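Local coordinates for protein ATP phosphoribosyltransferase (PDB 2VD3) that probably catalyses the first step of histidine biosynthesis, the condensation of ATP with 5-phosphoribose 1-diphosphate, and is seen here with its inhibitor histidine bound, at residues P3-A8 / S197-E202; D88-R93 / D212-R217; A65-I70 / R190-T195. One frame throughout, in Å; residues are numbered along the deposited sequence.

Interaction 1: residues P3-A8 / S197-E202; sequences PKIRIA and SGIIEE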
ATOM      1  N   PRO A   3      -9.513 -38.591  10.476  1.00 57.88           N
ATOM      2  CA  PRO A   3      -9.583 -37.714   9.309  1.00 57.18           C
ATOM      3  C   PRO A   3      -9.367 -36.228   9.584  1.00 56.40           C
ATOM      4  O   PRO A   3      -9.879 -35.679  10.569  1.00 56.20           O
ATOM      5  CB  PRO A   3     -11.009 -37.940   8.783  1.00 57.39           C
ATOM      6  CG  PRO A   3     -11.783 -38.567   9.939  1.00 57.74           C
ATOM      7  CD  PRO A   3     -10.841 -38.751  11.099  1.00 57.94           C
ATOM      8  N   LYS A   4      -8.608 -35.596   8.692  1.00 55.54           N
ATOM      9  CA  LYS A   4      -8.411 -34.153   8.687  1.00 54.61           C
ATOM     10  C   LYS A   4      -9.337 -33.499   7.671  1.00 53.59           C
ATOM     11  O   LYS A   4      -9.637 -34.081   6.625  1.00 53.45           O
ATOM     12  CB  LYS A   4      -6.958 -33.812   8.332  1.00 54.80           C
ATOM     13  CG  LYS A   4      -5.953 -34.077   9.437  1.00 55.32           C
ATOM     14  CD  LYS A   4      -4.617 -33.408   9.139  1.00 55.78           C
ATOM     15  N   ILE A   5      -9.787 -32.287   7.976  1.00 52.40           N
ATOM     16  CA  ILE A   5     -10.499 -31.492   6.982  1.00 51.19           C
ATOM     17  C   ILE A   5      -9.815 -30.168   6.669  1.00 50.58           C
ATOM     18  O   ILE A   5      -9.134 -29.578   7.512  1.00 50.21           O
ATOM     19  CB  ILE A   5     -12.009 -31.273   7.311  1.00 51.41           C
ATOM     20  CG1 ILE A   5     -12.194 -30.627   8.689  1.00 50.95           C
ATOM     21  CG2 ILE A   5     -12.799 -32.591   7.125  1.00 50.92           C
ATOM     22  CD1 ILE A   5     -13.588 -30.075   8.951  1.00 50.58           C
ATOM     23  N   ARG A   6     -10.005 -29.724   5.435  1.00 49.65           N
ATOM     24  CA  ARG A   6      -9.476 -28.466   4.969  1.00 48.99           C
ATOM     25  C   ARG A   6     -10.659 -27.594   4.586  1.00 48.35           C
ATOM     26  O   ARG A   6     -11.499 -27.994   3.776  1.00 48.19           O
ATOM     27  CB  ARG A   6      -8.537 -28.703   3.779  1.00 48.89           C
ATOM     28  CG  ARG A   6      -7.895 -27.443   3.212  1.00 49.28           C
ATOM     29  CD  ARG A   6      -7.189 -27.718   1.889  1.00 49.27           C
ATOM     30  NE  ARG A   6      -5.928 -28.410   2.121  1.00 51.05           N
ATOM     31  CZ  ARG A   6      -5.305 -29.184   1.240  1.00 51.15           C
ATOM     32  NH1 ARG A   6      -4.169 -29.770   1.581  1.00 50.04           N
ATOM     33  NH2 ARG A   6      -5.818 -29.383   0.029  1.00 52.90           N
ATOM     34  N   ILE A   7     -10.737 -26.418   5.199  1.00 47.90           N
ATOM     35  CA  ILE A   7     -11.757 -25.424   4.854  1.00 47.43           C
ATOM     36  C   ILE A   7     -11.174 -24.225   4.095  1.00 47.13           C
ATOM     37  O   ILE A   7     -10.186 -23.604   4.523  1.00 47.14           O
ATOM     38  CB  ILE A   7     -12.603 -24.975   6.078  1.00 47.41           C
ATOM     39  CG1 ILE A   7     -13.569 -23.847   5.699  1.00 47.81           C
ATOM     40  CG2 ILE A   7     -11.728 -24.559   7.239  1.00 47.00           C
ATOM     41  CD1 ILE A   7     -14.917 -23.925   6.441  1.00 48.46           C
ATOM     42  N   ALA A   8     -11.805 -23.926   2.964  1.00 46.49           N
ATOM     43  CA  ALA A   8     -11.417 -22.829   2.106  1.00 46.25           C
ATOM     44  C   ALA A   8     -12.047 -21.538   2.607  1.00 46.18           C
ATOM     45  O   ALA A   8     -13.264 -21.425   2.717  1.00 46.04           O
ATOM     46  CB  ALA A   8     -11.827 -23.113   0.665  1.00 46.10           C
ATOM     47  N   SER A 197     -18.057 -37.167   8.102  1.00 44.88           N
ATOM     48  CA  SER A 197     -19.246 -36.477   8.641  1.00 44.86           C
ATOM     49  C   SER A 197     -19.165 -36.129  10.118  1.00 44.92           C
ATOM     50  O   SER A 197     -19.821 -35.199  10.560  1.00 45.06           O
ATOM     51  CB  SER A 197     -20.517 -37.292   8.391  1.00 44.64           C
ATOM     52  OG  SER A 197     -20.485 -38.504   9.116  1.00 43.90           O
ATOM     53  N   GLY A 198     -18.378 -36.883  10.878  1.00 45.24           N
ATOM     54  CA  GLY A 198     -18.190 -36.597  12.297  1.00 45.77           C
ATOM     55  C   GLY A 198     -17.615 -35.208  12.486  1.00 46.26           C
ATOM     56  O   GLY A 198     -18.304 -34.286  12.930  1.00 46.29           O
ATOM     57  N   ILE A 199     -16.350 -35.061  12.114  1.00 46.60           N
ATOM     58  CA  ILE A 199     -15.644 -33.788  12.203  1.00 46.96           C
ATOM     59  C   ILE A 199     -16.363 -32.653  11.470  1.00 47.28           C
ATOM     60  O   ILE A 199     -16.301 -31.496  11.898  1.00 47.45           O
ATOM     61  CB  ILE A 199     -14.172 -33.919  11.704  1.00 46.93           C
ATOM     62  CG1 ILE A 199     -13.378 -32.640  11.974  1.00 46.67           C
ATOM     63  CG2 ILE A 199     -14.108 -34.297  10.223  1.00 46.84           C
ATOM     64  CD1 ILE A 199     -13.273 -32.281  13.431  1.00 46.80           C
ATOM     65  N   ILE A 200     -17.051 -32.975  10.376  1.00 47.54           N
ATOM     66  CA  ILE A 200     -17.737 -31.930   9.615  1.00 47.51           C
ATOM     67  C   ILE A 200     -18.902 -31.399  10.433  1.00 48.06           C
ATOM     68  O   ILE A 200     -19.030 -30.186  10.614  1.00 48.19           O
ATOM     69  CB  ILE A 200     -18.159 -32.387   8.186  1.00 47.49           C
ATOM     70  CG1 ILE A 200     -16.922 -32.497   7.285  1.00 46.42           C
ATOM     71  CG2 ILE A 200     -19.188 -31.429   7.585  1.00 46.83           C
ATOM     72  CD1 ILE A 200     -17.210 -32.823   5.841  1.00 46.81           C
ATOM     73  N   GLU A 201     -19.729 -32.308  10.950  1.00 48.59           N
ATOM     74  CA  GLU A 201     -20.844 -31.918  11.819  1.00 48.91           C
ATOM     75  C   GLU A 201     -20.356 -31.250  13.107  1.00 48.78           C
ATOM     76  O   GLU A 201     -21.071 -30.433  13.692  1.00 49.27           O
ATOM     77  CB  GLU A 201     -21.743 -33.113  12.146  1.00 48.99           C
ATOM     78  CG  GLU A 201     -22.574 -33.634  10.959  1.00 50.37           C
ATOM     79  CD  GLU A 201     -23.591 -32.625  10.427  1.00 51.11           C
ATOM     80  OE1 GLU A 201     -23.772 -32.565   9.193  1.00 50.91           O
ATOM     81  OE2 GLU A 201     -24.208 -31.899  11.233  1.00 51.61           O
ATOM     82  N   GLU A 202     -19.146 -31.593  13.542  1.00 48.28           N
ATOM     83  CA  GLU A 202     -18.553 -30.952  14.708  1.00 48.17           C
ATOM     84  C   GLU A 202     -18.298 -29.458  14.440  1.00 48.20           C
ATOM     85  O   GLU A 202     -18.687 -28.602  15.237  1.00 48.21           O
ATOM     86  CB  GLU A 202     -17.273 -31.671  15.141  1.00 47.93           C
ATOM     87  CG  GLU A 202     -16.656 -31.092  16.406  1.00 48.01           C
ATOM     88  CD  GLU A 202     -15.376 -31.782  16.820  1.00 48.49           C
ATOM     89  OE1 GLU A 202     -15.173 -32.959  16.441  1.00 49.21           O
ATOM     90  OE2 GLU A 202     -14.574 -31.147  17.543  1.00 48.22           O
TER
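Ile-5, at the start of strand 5-10, packs its side chain against Ile-199 and Ile-200 in the first turn of helix 197-212. The apolar contact rests on both branches of Ile-5. Its methyl CG2 lies 3.8 Å from CG2 of Ile-199 and 4.1 Å from CG1 of Ile-200, so this one group is shared between two successive helix residues. The longer branch runs alongside Ile-199 in the opposite direction, with Ile-5 CD1 4.0 Å from Ile-199 CG1. In Ile-199, CG1 extends directly opposite the backbone N (chi1 -172°), which leaves CG2 between N and the carbonyl carbon and turned to the Ile-5 methyl. Pro-3 contributes from the margin, its carbonyl O 4.5 Å from Ile-199 CG2.

Polar groups serve other neighbours. The backbone of Ile-5 is bonded to Gln-46 and Glu-48, and that of Arg-6 to Leu-68, which places strand 5-10 between the parallel strands 47-52 and 68-72. Along the helix, Glu-201 N bonds to Ser-197 O at 2.9 Å.

The contact thus lays the beginning of a helix against an inner strand of the mixed sheet, near its N-terminal end, in a probably periplasmic-binding-protein-like domain; Leu-68 extends the apolar layer to both Ile-5 and Ile-200. Between the segments 183 Å² are buried, and the three isoleucines meet through branched aliphatic groups alone. No polar bond links the two segments, so their mutual fit rests on the apolar side chains and exclusion of water.

Interaction 2: residues D88-R93 / D212-R217; sequences DLKYGR and DAEGKR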
ATOM      1  N   ASP A  88     -26.491 -21.200   5.988  1.00 46.67           N
ATOM      2  CA  ASP A  88     -26.386 -19.794   5.651  1.00 46.77           C
ATOM      3  C   ASP A  88     -25.699 -19.116   6.825  1.00 46.72           C
ATOM      4  O   ASP A  88     -26.021 -19.397   7.981  1.00 46.64           O
ATOM      5  CB  ASP A  88     -27.749 -19.175   5.376  1.00 46.75           C
ATOM      6  CG  ASP A  88     -27.655 -17.689   5.094  1.00 47.74           C
ATOM      7  OD1 ASP A  88     -27.443 -16.925   6.054  1.00 48.49           O
ATOM      8  OD2 ASP A  88     -27.780 -17.280   3.919  1.00 49.38           O
ATOM      9  N   LEU A  89     -24.749 -18.228   6.531  1.00 46.82           N
ATOM     10  CA  LEU A  89     -23.908 -17.638   7.580  1.00 46.75           C
ATOM     11  C   LEU A  89     -24.319 -16.241   8.046  1.00 46.94           C
ATOM     12  O   LEU A  89     -23.671 -15.659   8.918  1.00 46.70           O
ATOM     13  CB  LEU A  89     -22.433 -17.689   7.177  1.00 46.53           C
ATOM     14  CG  LEU A  89     -21.925 -19.110   6.931  1.00 47.11           C
ATOM     15  CD1 LEU A  89     -20.518 -19.099   6.365  1.00 47.99           C
ATOM     16  CD2 LEU A  89     -22.012 -19.964   8.191  1.00 46.23           C
ATOM     17  N   LYS A  90     -25.395 -15.720   7.458  1.00 47.53           N
ATOM     18  CA  LYS A  90     -26.086 -14.514   7.924  1.00 48.09           C
ATOM     19  C   LYS A  90     -25.282 -13.222   7.872  1.00 48.09           C
ATOM     20  O   LYS A  90     -25.618 -12.251   8.539  1.00 48.17           O
ATOM     21  CB  LYS A  90     -26.703 -14.727   9.317  1.00 48.25           C
ATOM     22  CG  LYS A  90     -28.075 -15.384   9.265  1.00 50.04           C
ATOM     23  CD  LYS A  90     -28.503 -15.962  10.610  1.00 52.54           C
ATOM     24  CE  LYS A  90     -28.985 -14.891  11.579  1.00 53.53           C
ATOM     25  NZ  LYS A  90     -28.918 -15.367  12.999  1.00 53.65           N
ATOM     26  N   TYR A  91     -24.235 -13.206   7.059  1.00 48.36           N
ATOM     27  CA  TYR A  91     -23.484 -11.981   6.810  1.00 48.31           C
ATOM     28  C   TYR A  91     -23.184 -11.860   5.318  1.00 48.58           C
ATOM     29  O   TYR A  91     -23.419 -12.799   4.546  1.00 48.31           O
ATOM     30  CB  TYR A  91     -22.201 -11.940   7.662  1.00 48.04           C
ATOM     31  CG  TYR A  91     -21.044 -12.786   7.151  1.00 47.84           C
ATOM     32  CD1 TYR A  91     -20.974 -14.156   7.415  1.00 47.58           C
ATOM     33  CD2 TYR A  91     -20.016 -12.208   6.405  1.00 47.46           C
ATOM     34  CE1 TYR A  91     -19.901 -14.930   6.952  1.00 47.37           C
ATOM     35  CE2 TYR A  91     -18.950 -12.962   5.933  1.00 47.27           C
ATOM     36  CZ  TYR A  91     -18.890 -14.320   6.209  1.00 47.75           C
ATOM     37  OH  TYR A  91     -17.822 -15.045   5.736  1.00 46.23           O
ATOM     38  N   GLY A  92     -22.679 -10.702   4.914  1.00 48.92           N
ATOM     39  CA  GLY A  92     -22.292 -10.481   3.523  1.00 49.59           C
ATOM     40  C   GLY A  92     -23.467 -10.556   2.578  1.00 49.90           C
ATOM     41  O   GLY A  92     -23.364 -11.087   1.486  1.00 49.79           O
ATOM     42  N   ARG A  93     -24.596 -10.024   3.016  1.00 50.96           N
ATOM     43  CA  ARG A  93     -25.800 -10.019   2.201  1.00 51.73           C
ATOM     44  C   ARG A  93     -25.805  -8.865   1.206  1.00 52.03           C
ATOM     45  O   ARG A  93     -25.365  -7.752   1.511  1.00 52.60           O
ATOM     46  CB  ARG A  93     -27.043 -10.052   3.080  1.00 51.82           C
ATOM     47  CG  ARG A  93     -27.004 -11.266   3.995  1.00 52.55           C
ATOM     48  CD  ARG A  93     -28.305 -11.544   4.679  1.00 53.85           C
ATOM     49  NE  ARG A  93     -28.295 -12.919   5.171  1.00 56.28           N
ATOM     50  CZ  ARG A  93     -29.238 -13.453   5.940  1.00 56.65           C
ATOM     51  NH1 ARG A  93     -30.280 -12.731   6.328  1.00 57.17           N
ATOM     52  NH2 ARG A  93     -29.139 -14.716   6.323  1.00 56.42           N
ATOM     53  N   ASP A 212     -26.646 -18.733  15.801  1.00 44.87           N
ATOM     54  CA  ASP A 212     -27.828 -18.635  16.645  1.00 45.00           C
ATOM     55  C   ASP A 212     -27.605 -17.696  17.821  1.00 44.90           C
ATOM     56  O   ASP A 212     -28.560 -17.308  18.501  1.00 44.74           O
ATOM     57  CB  ASP A 212     -28.264 -20.021  17.138  1.00 45.48           C
ATOM     58  CG  ASP A 212     -28.712 -20.938  16.007  1.00 45.89           C
ATOM     59  OD1 ASP A 212     -29.213 -20.430  14.975  1.00 47.33           O
ATOM     60  OD2 ASP A 212     -28.560 -22.172  16.156  1.00 46.19           O
ATOM     61  N   ALA A 213     -26.347 -17.335  18.062  1.00 44.92           N
ATOM     62  CA  ALA A 213     -26.016 -16.381  19.126  1.00 45.12           C
ATOM     63  C   ALA A 213     -26.156 -14.928  18.666  1.00 45.24           C
ATOM     64  O   ALA A 213     -26.122 -14.011  19.493  1.00 45.04           O
ATOM     65  CB  ALA A 213     -24.609 -16.645  19.681  1.00 44.83           C
ATOM     66  N   GLU A 214     -26.313 -14.728  17.354  1.00 45.71           N
ATOM     67  CA  GLU A 214     -26.402 -13.386  16.775  1.00 46.65           C
ATOM     68  C   GLU A 214     -27.620 -12.648  17.310  1.00 47.03           C
ATOM     69  O   GLU A 214     -28.728 -13.180  17.307  1.00 46.99           O
ATOM     70  CB  GLU A 214     -26.410 -13.427  15.238  1.00 46.89           C
ATOM     71  CG  GLU A 214     -26.648 -12.063  14.536  1.00 47.84           C
ATOM     72  CD  GLU A 214     -28.128 -11.799  14.190  1.00 49.47           C
ATOM     73  OE1 GLU A 214     -28.793 -12.716  13.650  1.00 49.85           O
ATOM     74  OE2 GLU A 214     -28.625 -10.671  14.441  1.00 49.06           O
ATOM     75  N   GLY A 215     -27.386 -11.428  17.793  1.00 47.69           N
ATOM     76  CA  GLY A 215     -28.432 -10.595  18.367  1.00 47.93           C
ATOM     77  C   GLY A 215     -28.986 -11.162  19.660  1.00 48.57           C
ATOM     78  O   GLY A 215     -30.099 -10.813  20.065  1.00 49.09           O
ATOM     79  N   LYS A 216     -28.232 -12.047  20.307  1.00 48.32           N
ATOM     80  CA  LYS A 216     -28.661 -12.600  21.590  1.00 48.32           C
ATOM     81  C   LYS A 216     -27.624 -12.284  22.653  1.00 48.49           C
ATOM     82  O   LYS A 216     -26.456 -12.652  22.519  1.00 48.61           O
ATOM     83  CB  LYS A 216     -28.867 -14.122  21.505  1.00 48.38           C
ATOM     84  CG  LYS A 216     -29.736 -14.609  20.354  1.00 47.37           C
ATOM     85  CD  LYS A 216     -31.179 -14.208  20.548  1.00 47.08           C
ATOM     86  CE  LYS A 216     -32.079 -14.999  19.642  1.00 47.48           C
ATOM     87  NZ  LYS A 216     -33.291 -14.212  19.319  1.00 49.61           N
ATOM     88  N   ARG A 217     -28.046 -11.608  23.713  1.00 48.41           N
ATOM     89  CA  ARG A 217     -27.139 -11.297  24.813  1.00 48.21           C
ATOM     90  C   ARG A 217     -27.712 -11.859  26.107  1.00 47.81           C
ATOM     91  O   ARG A 217     -28.916 -12.134  26.181  1.00 47.75           O
ATOM     92  CB  ARG A 217     -26.927  -9.783  24.943  1.00 48.31           C
ATOM     93  CG  ARG A 217     -26.348  -9.065  23.731  1.00 49.42           C
ATOM     94  CD  ARG A 217     -24.939  -9.536  23.374  1.00 53.42           C
ATOM     95  NE  ARG A 217     -24.201  -8.506  22.639  1.00 55.98           N
ATOM     96  CZ  ARG A 217     -24.269  -8.301  21.322  1.00 57.11           C
ATOM     97  NH1 ARG A 217     -23.557  -7.320  20.771  1.00 58.06           N
ATOM     98  NH2 ARG A 217     -25.039  -9.062  20.555  1.00 56.86           N
TER
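A bend at chi3 of Lys-90 (77°) and another at chi2 of Glu-214 (-94°) bring the ammonium of the first to the carboxylate of the second. The two chains cross at an angle, and Lys-90 NZ donates to Glu-214 OE1 at 2.7 Å in a salt bridge that uses the anti lone pair, on the side away from OE2. NZ has a second acceptor in the carbonyl O of Ile-211, in the last turn of helix 197-212. Asp-212 OD1 stands 5.4 Å from Lys-90 NZ, too far for contact though its charge probably favours the ammonium; that carboxylate is bridged to Arg-208.

The pair joins two regions: 88-93 connects strands 84-88 and 94-101 of the ATP phosphoribosyltransferase region, whereas 212-217 leads from helix 197-212 into strand 216-224 of the C-terminal domain, which holds the histidine pocket. Glu-214 sits in a type II turn from Ala-213 to Lys-216, closed by Lys-216 N to Ala-213 O at 3.0 Å, with Gly-215 taking the positive phi.

On the other side, Asp-88 OD1 accepts from Lys-90 N at 2.8 Å, an Asx turn that steadies the backbone carrying the lysine. Arg-93 NH2 reaches the same Asp-88 OD1 at 2.8 Å from the opposite face of the carboxylate, the oxygen lying in the guanidinium plane. Glu-214 also packs on Gln-43 of a neighbouring subunit.

Interaction 3: residues A65-I70 / R190-T195; sequences AADLGI and RESYAT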
ATOM      1  N   ALA A  65     -10.419 -30.211  -3.514  1.00 47.28           N
ATOM      2  CA  ALA A  65      -9.197 -29.562  -3.039  1.00 46.90           C
ATOM      3  C   ALA A  65      -9.412 -29.019  -1.628  1.00 46.68           C
ATOM      4  O   ALA A  65      -8.463 -28.895  -0.850  1.00 47.27           O
ATOM      5  CB  ALA A  65      -8.788 -28.451  -3.975  1.00 46.84           C
ATOM      6  N   ALA A  66     -10.663 -28.682  -1.327  1.00 46.16           N
ATOM      7  CA  ALA A  66     -11.118 -28.326   0.020  1.00 45.65           C
ATOM      8  C   ALA A  66     -12.375 -29.139   0.337  1.00 45.35           C
ATOM      9  O   ALA A  66     -13.247 -29.311  -0.518  1.00 45.22           O
ATOM     10  CB  ALA A  66     -11.430 -26.833   0.107  1.00 45.34           C
ATOM     11  N   ASP A  67     -12.471 -29.624   1.569  1.00 45.10           N
ATOM     12  CA  ASP A  67     -13.656 -30.349   2.024  1.00 44.81           C
ATOM     13  C   ASP A  67     -14.840 -29.425   2.214  1.00 44.40           C
ATOM     14  O   ASP A  67     -15.980 -29.805   1.948  1.00 44.18           O
ATOM     15  CB  ASP A  67     -13.363 -31.049   3.343  1.00 44.73           C
ATOM     16  CG  ASP A  67     -12.134 -31.886   3.272  1.00 44.88           C
ATOM     17  OD1 ASP A  67     -12.219 -33.003   2.727  1.00 45.61           O
ATOM     18  OD2 ASP A  67     -11.080 -31.419   3.749  1.00 45.44           O
ATOM     19  N   LEU A  68     -14.548 -28.222   2.693  1.00 44.34           N
ATOM     20  CA  LEU A  68     -15.555 -27.221   3.009  1.00 44.55           C
ATOM     21  C   LEU A  68     -15.054 -25.868   2.539  1.00 44.93           C
ATOM     22  O   LEU A  68     -13.842 -25.662   2.373  1.00 45.02           O
ATOM     23  CB  LEU A  68     -15.822 -27.169   4.524  1.00 44.77           C
ATOM     24  CG  LEU A  68     -16.304 -28.424   5.273  1.00 44.70           C
ATOM     25  CD1 LEU A  68     -15.942 -28.368   6.752  1.00 43.99           C
ATOM     26  CD2 LEU A  68     -17.787 -28.587   5.126  1.00 44.65           C
ATOM     27  N   GLY A  69     -15.989 -24.945   2.314  1.00 45.03           N
ATOM     28  CA  GLY A  69     -15.647 -23.587   1.921  1.00 44.73           C
ATOM     29  C   GLY A  69     -16.609 -22.594   2.522  1.00 44.78           C
ATOM     30  O   GLY A  69     -17.720 -22.950   2.898  1.00 45.36           O
ATOM     31  N   ILE A  70     -16.168 -21.353   2.644  1.00 44.95           N
ATOM     32  CA  ILE A  70     -17.029 -20.268   3.078  1.00 44.82           C
ATOM     33  C   ILE A  70     -16.937 -19.276   1.950  1.00 44.96           C
ATOM     34  O   ILE A  70     -15.864 -18.745   1.693  1.00 45.15           O
ATOM     35  CB  ILE A  70     -16.510 -19.618   4.380  1.00 45.13           C
ATOM     36  CG1 ILE A  70     -16.601 -20.607   5.555  1.00 44.55           C
ATOM     37  CG2 ILE A  70     -17.258 -18.291   4.675  1.00 44.88           C
ATOM     38  CD1 ILE A  70     -15.963 -20.097   6.851  1.00 44.64           C
ATOM     39  N   ARG A 190     -19.282 -33.346  -1.493  1.00 43.49           N
ATOM     40  CA  ARG A 190     -20.149 -34.465  -1.184  1.00 43.52           C
ATOM     41  C   ARG A 190     -19.353 -35.686  -0.734  1.00 43.50           C
ATOM     42  O   ARG A 190     -19.696 -36.336   0.261  1.00 43.29           O
ATOM     43  CB  ARG A 190     -21.010 -34.806  -2.384  1.00 43.35           C
ATOM     44  CG  ARG A 190     -22.101 -35.774  -2.061  1.00 44.57           C
ATOM     45  CD  ARG A 190     -22.936 -36.015  -3.282  1.00 46.69           C
ATOM     46  NE  ARG A 190     -23.942 -37.054  -3.070  1.00 46.70           N
ATOM     47  CZ  ARG A 190     -25.169 -36.820  -2.619  1.00 46.38           C
ATOM     48  NH1 ARG A 190     -26.014 -37.823  -2.465  1.00 45.09           N
ATOM     49  NH2 ARG A 190     -25.545 -35.579  -2.315  1.00 46.67           N
ATOM     50  N   GLU A 191     -18.282 -35.985  -1.459  1.00 43.64           N
ATOM     51  CA  GLU A 191     -17.433 -37.117  -1.122  1.00 44.12           C
ATOM     52  C   GLU A 191     -16.778 -36.910   0.240  1.00 44.31           C
ATOM     53  O   GLU A 191     -16.584 -37.871   0.978  1.00 44.28           O
ATOM     54  CB  GLU A 191     -16.383 -37.344  -2.211  1.00 44.17           C
ATOM     55  CG  GLU A 191     -15.948 -38.781  -2.383  1.00 44.70           C
ATOM     56  N   SER A 192     -16.449 -35.656   0.572  1.00 44.77           N
ATOM     57  CA  SER A 192     -15.869 -35.327   1.878  1.00 45.34           C
ATOM     58  C   SER A 192     -16.872 -35.574   2.999  1.00 45.76           C
ATOM     59  O   SER A 192     -16.513 -36.085   4.069  1.00 45.61           O
ATOM     60  CB  SER A 192     -15.406 -33.872   1.939  1.00 45.23           C
ATOM     61  OG  SER A 192     -14.324 -33.634   1.062  1.00 46.20           O
ATOM     62  N   TYR A 193     -18.125 -35.203   2.743  1.00 45.94           N
ATOM     63  CA  TYR A 193     -19.154 -35.277   3.760  1.00 46.32           C
ATOM     64  C   TYR A 193     -19.484 -36.713   4.134  1.00 46.12           C
ATOM     65  O   TYR A 193     -19.556 -37.035   5.320  1.00 46.43           O
ATOM     66  CB  TYR A 193     -20.428 -34.511   3.358  1.00 46.84           C
ATOM     67  CG  TYR A 193     -21.423 -34.476   4.490  1.00 47.09           C
ATOM     68  CD1 TYR A 193     -21.490 -33.376   5.347  1.00 47.12           C
ATOM     69  CD2 TYR A 193     -22.264 -35.570   4.740  1.00 47.06           C
ATOM     70  CE1 TYR A 193     -22.393 -33.352   6.409  1.00 47.88           C
ATOM     71  CE2 TYR A 193     -23.163 -35.561   5.797  1.00 47.40           C
ATOM     72  CZ  TYR A 193     -23.221 -34.452   6.629  1.00 48.28           C
ATOM     73  OH  TYR A 193     -24.113 -34.443   7.675  1.00 48.54           O
ATOM     74  N   ALA A 194     -19.681 -37.569   3.132  1.00 45.72           N
ATOM     75  CA  ALA A 194     -19.973 -38.996   3.378  1.00 45.45           C
ATOM     76  C   ALA A 194     -18.880 -39.722   4.166  1.00 45.34           C
ATOM     77  O   ALA A 194     -19.172 -40.642   4.941  1.00 45.42           O
ATOM     78  CB  ALA A 194     -20.244 -39.726   2.069  1.00 45.21           C
ATOM     79  N   THR A 195     -17.630 -39.306   3.970  1.00 45.10           N
ATOM     80  CA  THR A 195     -16.480 -40.015   4.542  1.00 45.16           C
ATOM     81  C   THR A 195     -15.925 -39.350   5.811  1.00 45.18           C
ATOM     82  O   THR A 195     -15.170 -39.963   6.553  1.00 45.30           O
ATOM     83  CB  THR A 195     -15.343 -40.229   3.492  1.00 45.06           C
ATOM     84  OG1 THR A 195     -14.882 -38.962   2.996  1.00 45.25           O
ATOM     85  CG2 THR A 195     -15.832 -41.083   2.317  1.00 44.66           C
TER
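Ser-192 OG donates a hydrogen bond of 2.8 Å to Asp-67 OD1, arriving on the anti side of the carboxylate and only 16° out of its plane. The hydroxyl lies opposite the carbonyl carbon and beside its own N (chi1 -66°), which directs it from helix 190-195 to the loop before strand 68-72. Behind the bond, Ser-192 CB rests 3.8 Å from Asp-67 CB.

Both carboxylate oxygens have further partners. OD1 forms a salt bridge with Lys-196, while OD2 accepts from the backbone N of Arg-6 on strand 5-10. The serine is set in turn by Asn-189, whose OD1 takes the hydrogen of Ser-192 N and whose backbone is bonded to that of Asp-67. Later in the short helix, Thr-195 OG1 returns to Glu-191 O at 2.9 Å.

Replacing Asp-67 with an alanine would probably leave the buried Ser-192 OG, Arg-6 N and the Lys-196 ammonium without their common carboxylate. A single carboxylate here ties loop, strand and helix together, its negative charge probably stabilised by the lysine.

Along the chain the segments run 3-8, 65-70, 88-93, 190-195, 197-202 and 212-217, so an early part of the sequence meets a late part three times. Interactions 1 and 3 are neighbours, with centres 8 Å apart: strands 5-10 and 68-72 lie side by side in the mixed sheet, and helices 190-195 and 197-212 follow each other over it. The centre of interaction 2 lies about 22 and 23 Å from theirs, by the last turns of helix 197-212, yet Ile-70 of segment 65-70 packs on Leu-89 and Tyr-91. Helix 197-212 thus runs from interaction 1 to the surface salt bridge of interaction 2, where the chain enters the histidine-binding C-terminal domain.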